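PDB 6P0X: salmonella plasmid virulence: SpvB from Salmonella typhimurium, which probably acts, as a whole protein of which this chain is the N-terminal domain, as a toxin that ADP-ribosylates actin on arginine and so blocks filament assembly. Local coordinates for residues Glu79-Thr84 and Thr111-Arg116; Asn92-Cys96 and Ser107-Arg112. All blocks are in the same frame, centred on the assembly; numbering follows the deposited sequence.

Interaction 1: Glu79-Thr84 and Thr111-Arg116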
loop_
_atom_site.group_PDB
_atom_site.type_symbol
_atom_site.label_atom_id
_atom_site.label_comp_id
_atom_site.label_asym_id
_atom_site.label_seq_id
_atom_site.Cartn_x
_atom_site.Cartn_y
_atom_site.Cartn_z
ATOM N N GLU A 79 -7.824 14.544 4.661
ATOM C CA GLU A 79 -8.885 15.410 5.159
ATOM C C GLU A 79 -9.638 14.730 6.295
ATOM O O GLU A 79 -9.849 13.514 6.283
ATOM C CB GLU A 79 -9.851 15.777 4.030
ATOM C CG GLU A 79 -10.721 14.623 3.531
ATOM C CD GLU A 79 -10.039 13.763 2.475
ATOM O OE1 GLU A 79 -8.808 13.562 2.559
ATOM O OE2 GLU A 79 -10.743 13.283 1.558
ATOM N N VAL A 80 -10.040 15.523 7.288
ATOM C CA VAL A 80 -10.802 14.990 8.412
ATOM C C VAL A 80 -12.179 14.555 7.930
ATOM O O VAL A 80 -12.867 15.290 7.210
ATOM C CB VAL A 80 -10.904 16.029 9.538
ATOM C CG1 VAL A 80 -11.784 15.508 10.665
ATOM C CG2 VAL A 80 -9.516 16.376 10.063
ATOM N N LEU A 81 -12.586 13.356 8.323
ATOM C CA LEU A 81 -13.845 12.773 7.889
ATOM C C LEU A 81 -14.897 12.855 8.988
ATOM O O LEU A 81 -14.594 13.051 10.168
ATOM C CB LEU A 81 -13.653 11.313 7.476
ATOM C CG LEU A 81 -12.721 11.039 6.297
ATOM C CD1 LEU A 81 -12.515 9.537 6.145
ATOM C CD2 LEU A 81 -13.279 11.650 5.022
ATOM N N VAL A 82 -16.150 12.702 8.571
ATOM C CA VAL A 82 -17.288 12.650 9.478
ATOM C C VAL A 82 -18.339 11.759 8.832
ATOM O O VAL A 82 -18.436 11.677 7.602
ATOM C CB VAL A 82 -17.837 14.065 9.783
ATOM C CG1 VAL A 82 -18.386 14.717 8.517
ATOM C CG2 VAL A 82 -18.898 14.016 10.875
ATOM N N GLN A 83 -19.108 11.063 9.668
ATOM C CA GLN A 83 -20.187 10.235 9.146
ATOM C C GLN A 83 -21.209 11.107 8.433
ATOM O O GLN A 83 -21.571 12.185 8.912
ATOM C CB GLN A 83 -20.880 9.462 10.269
ATOM C CG GLN A 83 -20.015 8.460 10.997
ATOM C CD GLN A 83 -20.843 7.515 11.851
ATOM O OE1 GLN A 83 -22.031 7.305 11.592
ATOM N NE2 GLN A 83 -20.221 6.941 12.874
ATOM N N THR A 84 -21.682 10.634 7.285
ATOM C CA THR A 84 -22.746 11.342 6.593
ATOM C C THR A 84 -24.014 11.278 7.430
ATOM O O THR A 84 -24.390 10.208 7.922
ATOM C CB THR A 84 -22.982 10.733 5.210
ATOM O OG1 THR A 84 -21.809 10.911 4.405
ATOM C CG2 THR A 84 -24.174 11.404 4.525
ATOM N N THR A 111 -20.960 2.195 6.541
ATOM C CA THR A 111 -21.136 3.566 7.003
ATOM C C THR A 111 -20.455 4.508 6.023
ATOM O O THR A 111 -19.251 4.388 5.781
ATOM C CB THR A 111 -20.550 3.749 8.407
ATOM O OG1 THR A 111 -21.064 2.736 9.281
ATOM C CG2 THR A 111 -20.904 5.123 8.959
ATOM N N ARG A 112 -21.214 5.446 5.470
ATOM C CA ARG A 112 -20.642 6.424 4.558
ATOM C C ARG A 112 -19.938 7.528 5.338
ATOM O O ARG A 112 -20.463 8.041 6.331
ATOM C CB ARG A 112 -21.727 7.038 3.675
ATOM C CG ARG A 112 -21.220 8.199 2.835
ATOM C CD ARG A 112 -22.151 8.543 1.691
ATOM N NE ARG A 112 -21.554 9.557 0.828
ATOM C CZ ARG A 112 -22.225 10.281 -0.061
ATOM N NH1 ARG A 112 -23.535 10.117 -0.210
ATOM N NH2 ARG A 112 -21.582 11.177 -0.799
ATOM N N TYR A 113 -18.747 7.900 4.879
ATOM C CA TYR A 113 -17.985 8.996 5.457
ATOM C C TYR A 113 -17.712 10.045 4.391
ATOM O O TYR A 113 -17.630 9.734 3.199
ATOM C CB TYR A 113 -16.659 8.512 6.067
ATOM C CG TYR A 113 -16.813 7.840 7.412
ATOM C CD1 TYR A 113 -17.174 6.501 7.515
ATOM C CD2 TYR A 113 -16.605 8.554 8.583
ATOM C CE1 TYR A 113 -17.317 5.893 8.755
ATOM C CE2 TYR A 113 -16.744 7.959 9.821
ATOM C CZ TYR A 113 -17.098 6.631 9.904
ATOM O OH TYR A 113 -17.234 6.054 11.144
ATOM N N GLN A 114 -17.560 11.291 4.829
ATOM C CA GLN A 114 -17.331 12.396 3.912
ATOM C C GLN A 114 -16.458 13.429 4.597
ATOM O O GLN A 114 -16.379 13.460 5.831
ATOM C CB GLN A 114 -18.664 13.014 3.464
ATOM C CG GLN A 114 -19.408 13.758 4.559
ATOM C CD GLN A 114 -20.771 14.231 4.107
ATOM O OE1 GLN A 114 -21.566 13.444 3.594
ATOM N NE2 GLN A 114 -21.054 15.516 4.297
ATOM N N PRO A 115 -15.796 14.302 3.839
ATOM C CA PRO A 115 -14.974 15.344 4.465
ATOM C C PRO A 115 -15.807 16.292 5.317
ATOM O O PRO A 115 -16.911 16.693 4.939
ATOM C CB PRO A 115 -14.338 16.068 3.272
ATOM C CG PRO A 115 -14.407 15.092 2.152
ATOM C CD PRO A 115 -15.643 14.282 2.373
ATOM N N ARG A 116 -15.270 16.625 6.493
ATOM C CA ARG A 116 -15.975 17.509 7.417
ATOM C C ARG A 116 -16.056 18.930 6.872
ATOM O O ARG A 116 -17.112 19.568 6.933
ATOM C CB ARG A 116 -15.280 17.497 8.779
ATOM C CG ARG A 116 -15.884 18.461 9.782
ATOM C CD ARG A 116 -15.146 18.412 11.102
ATOM N NE ARG A 116 -15.584 17.267 11.890
ATOM C CZ ARG A 116 -16.483 17.331 12.865
ATOM N NH1 ARG A 116 -16.822 16.232 13.525
ATOM N NH2 ARG A 116 -17.050 18.489 13.173
HETATM O O HOH W 1 -14.894 14.177 12.581
HETATM O O HOH W 2 -17.398 7.481 13.215
#

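Interaction 2: Asn92-Cys96 and Ser107-Arg112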
loop_
_atom_site.group_PDB
_atom_site.type_symbol
_atom_site.label_atom_id
_atom_site.label_comp_id
_atom_site.label_asym_id
_atom_site.label_seq_id
_atom_site.Cartn_x
_atom_site.Cartn_y
_atom_site.Cartn_z
ATOM N N ASN A 92 -27.983 5.836 7.402
ATOM C CA ASN A 92 -26.554 5.590 7.509
ATOM C C ASN A 92 -26.261 5.168 8.942
ATOM O O ASN A 92 -26.531 5.930 9.879
ATOM C CB ASN A 92 -25.757 6.840 7.128
ATOM C CG ASN A 92 -24.283 6.553 6.915
ATOM O OD1 ASN A 92 -23.900 5.447 6.532
ATOM N ND2 ASN A 92 -23.445 7.553 7.165
ATOM N N PRO A 93 -25.708 3.966 9.163
ATOM C CA PRO A 93 -25.248 2.977 8.179
ATOM C C PRO A 93 -26.365 2.143 7.544
ATOM O O PRO A 93 -27.518 2.224 7.967
ATOM C CB PRO A 93 -24.334 2.076 9.011
ATOM C CG PRO A 93 -24.941 2.112 10.369
ATOM C CD PRO A 93 -25.473 3.509 10.546
ATOM N N VAL A 94 -26.009 1.352 6.531
ATOM C CA VAL A 94 -26.913 0.380 5.929
ATOM C C VAL A 94 -26.330 -1.015 6.135
ATOM O O VAL A 94 -25.172 -1.182 6.516
ATOM C CB VAL A 94 -27.171 0.648 4.433
ATOM C CG1 VAL A 94 -27.686 2.058 4.227
ATOM C CG2 VAL A 94 -25.903 0.413 3.619
ATOM N N THR A 95 -27.159 -2.023 5.895
ATOM C CA THR A 95 -26.727 -3.414 5.930
ATOM C C THR A 95 -26.616 -3.925 4.503
ATOM O O THR A 95 -27.560 -3.796 3.718
ATOM C CB THR A 95 -27.700 -4.276 6.734
ATOM O OG1 THR A 95 -27.728 -3.823 8.092
ATOM C CG2 THR A 95 -27.263 -5.736 6.703
ATOM N N CYS A 96 -25.465 -4.503 4.169
ATOM C CA CYS A 96 -25.176 -4.949 2.814
ATOM C C CYS A 96 -24.871 -6.438 2.813
ATOM O O CYS A 96 -24.011 -6.905 3.565
ATOM C CB CYS A 96 -24.005 -4.169 2.209
ATOM S SG CYS A 96 -24.392 -2.461 1.754
ATOM N N SER A 107 -22.914 -10.584 6.150
ATOM C CA SER A 107 -23.389 -9.240 5.872
ATOM C C SER A 107 -22.452 -8.211 6.504
ATOM O O SER A 107 -21.639 -8.523 7.379
ATOM C CB SER A 107 -24.819 -9.051 6.379
ATOM O OG SER A 107 -24.864 -9.087 7.794
ATOM N N TYR A 108 -22.565 -6.971 6.033
ATOM C CA TYR A 108 -21.671 -5.893 6.426
ATOM C C TYR A 108 -22.470 -4.677 6.869
ATOM O O TYR A 108 -23.456 -4.303 6.231
ATOM C CB TYR A 108 -20.741 -5.492 5.269
ATOM C CG TYR A 108 -19.654 -6.498 4.979
ATOM C CD1 TYR A 108 -19.882 -7.569 4.126
ATOM C CD2 TYR A 108 -18.399 -6.377 5.557
ATOM C CE1 TYR A 108 -18.892 -8.494 3.858
ATOM C CE2 TYR A 108 -17.401 -7.299 5.299
ATOM C CZ TYR A 108 -17.653 -8.356 4.448
ATOM O OH TYR A 108 -16.666 -9.277 4.186
ATOM N N THR A 109 -22.042 -4.072 7.972
ATOM C CA THR A 109 -22.492 -2.734 8.333
ATOM C C THR A 109 -21.644 -1.734 7.559
ATOM O O THR A 109 -20.412 -1.724 7.688
ATOM C CB THR A 109 -22.372 -2.503 9.838
ATOM O OG1 THR A 109 -23.226 -3.419 10.535
ATOM C CG2 THR A 109 -22.767 -1.076 10.190
ATOM N N VAL A 110 -22.293 -0.919 6.730
ATOM C CA VAL A 110 -21.608 -0.019 5.809
ATOM C C VAL A 110 -21.971 1.408 6.182
ATOM O O VAL A 110 -23.149 1.789 6.132
ATOM C CB VAL A 110 -21.975 -0.316 4.348
ATOM C CG1 VAL A 110 -21.271 0.659 3.414
ATOM C CG2 VAL A 110 -21.622 -1.758 4.006
ATOM N N THR A 111 -20.960 2.195 6.541
ATOM C CA THR A 111 -21.136 3.566 7.003
ATOM C C THR A 111 -20.455 4.508 6.023
ATOM O O THR A 111 -19.251 4.388 5.781
ATOM C CB THR A 111 -20.550 3.749 8.407
ATOM O OG1 THR A 111 -21.064 2.736 9.281
ATOM C CG2 THR A 111 -20.904 5.123 8.959
ATOM N N ARG A 112 -21.214 5.446 5.470
ATOM C CA ARG A 112 -20.642 6.424 4.558
ATOM C C ARG A 112 -19.938 7.528 5.338
ATOM O O ARG A 112 -20.463 8.041 6.331
ATOM C CB ARG A 112 -21.727 7.038 3.675
ATOM C CG ARG A 112 -21.220 8.199 2.835
ATOM C CD ARG A 112 -22.151 8.543 1.691
ATOM N NE ARG A 112 -21.554 9.557 0.828
ATOM C CZ ARG A 112 -22.225 10.281 -0.061
ATOM N NH1 ARG A 112 -23.535 10.117 -0.210
ATOM N NH2 ARG A 112 -21.582 11.177 -0.799
HETATM O O HOH W 3 -25.597 -4.382 9.494
#

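Interaction 1: Glu79-Thr84 and Thr111-Arg116
An antiparallel strand pair, 81-83 against 111-115, forms this contact: V82 and Q114 make the hydrogen-bonded pair, flanked by the non-hydrogen-bonded pairs L81-P115 and Q83-Y113. V82 N and Q114 O are 2.9 Å apart, with the return bond from Q114 N to V82 O. The pairing runs on past strand 81-83 at both ends, through R116 N to V80 O, nearly straight at 169°, and T84 N to R112 O. A side-chain bond reinforces this end: T84 OG1 donates to Q114 OE1 at 2.7 Å, the two side chains crossing at about a right angle. The Q114 chain is extended beyond CG, which carries its amide to the threonine. T84 OG1 also lies 3.2 Å from R112 CG. Q83 runs alongside Y113, pointing the same way, with CG 3.5 Å from ring atom CE2; amide and ring planes are 62° apart, and a water in the ring plane joins Q83 NE2 to Y113 OH. A second water bridges L81 O and R116 NH1; the arginine bends at chi3 (-80°) and crosses V82 at about a right angle, NH1 lying 4.0 Å from V82 CG2. On the buried side L81 CB meets Y113 CD2 at 4.2 Å, and Y113 packs edge-to-face with F73. Backbone hydrogen bonds of L81 with F73 and of Y113 with L124 set the pair between strands 73-74 and 123-129.

Interaction 2: Asn92-Cys96 and Ser107-Arg112
N92 turns its amide to the backbone of R112 and holds it by both ends: R112 N donates to N92 OD1 at 2.9 Å, and N92 ND2 donates to R112 O at 3.1 Å. The second bond uses a lone pair in the carbonyl plane and lies close to the plane of the N92 amide. With CG anti to the backbone N (chi1 -167°), the asparagine swings its amide across the gap to R112. P93, after a cis peptide bond, lies side by side with both T109 and T111, all three pointing the same way; its CB is 3.7 Å from T109 CG2 and 3.3 Å from T111 OG1. Further along this face, one water links T95 OG1 and T109 OG1, and the latter is also bonded to N130. On the other face, V94 and V110 make the apolar contact of the pair, meeting at an oblique angle with CG2 to CB 4.1 Å, and W127 of strand 123-129 lies beside V110. Paired backbone bonds join V94 to V110 and C96 to Y108, C96 N to Y108 O being 2.9 Å. Hydrogen-bonded pairs on either side of the non-hydrogen-bonded T95-T109 pair, with strand directions 146° apart, identify a twisted antiparallel pairing, here extended at one end by an asparagine side chain mimicking a peptide group.

How the interactions relate
From the N terminus, strand 81-83 comes first and strand 94-96 next; both pair with the long strand 107-115. Interaction 2 closes the shorter loop, with 10 residues between its segments, and falls within the overall span 79-116 of interaction 1. Their second segments overlap at T111 and R112, so the two nest with a shared end and do not cross. Strand 94-96 takes the earlier part of strand 107-115 and strand 81-83 the later part. Near that junction N92 ND2 lies 2.9 Å from T84 O, a probable hydrogen bond that connects the two contacts directly. Since strand 107-115 also pairs with 123-129, both earlier strands are joined through it to the following strands.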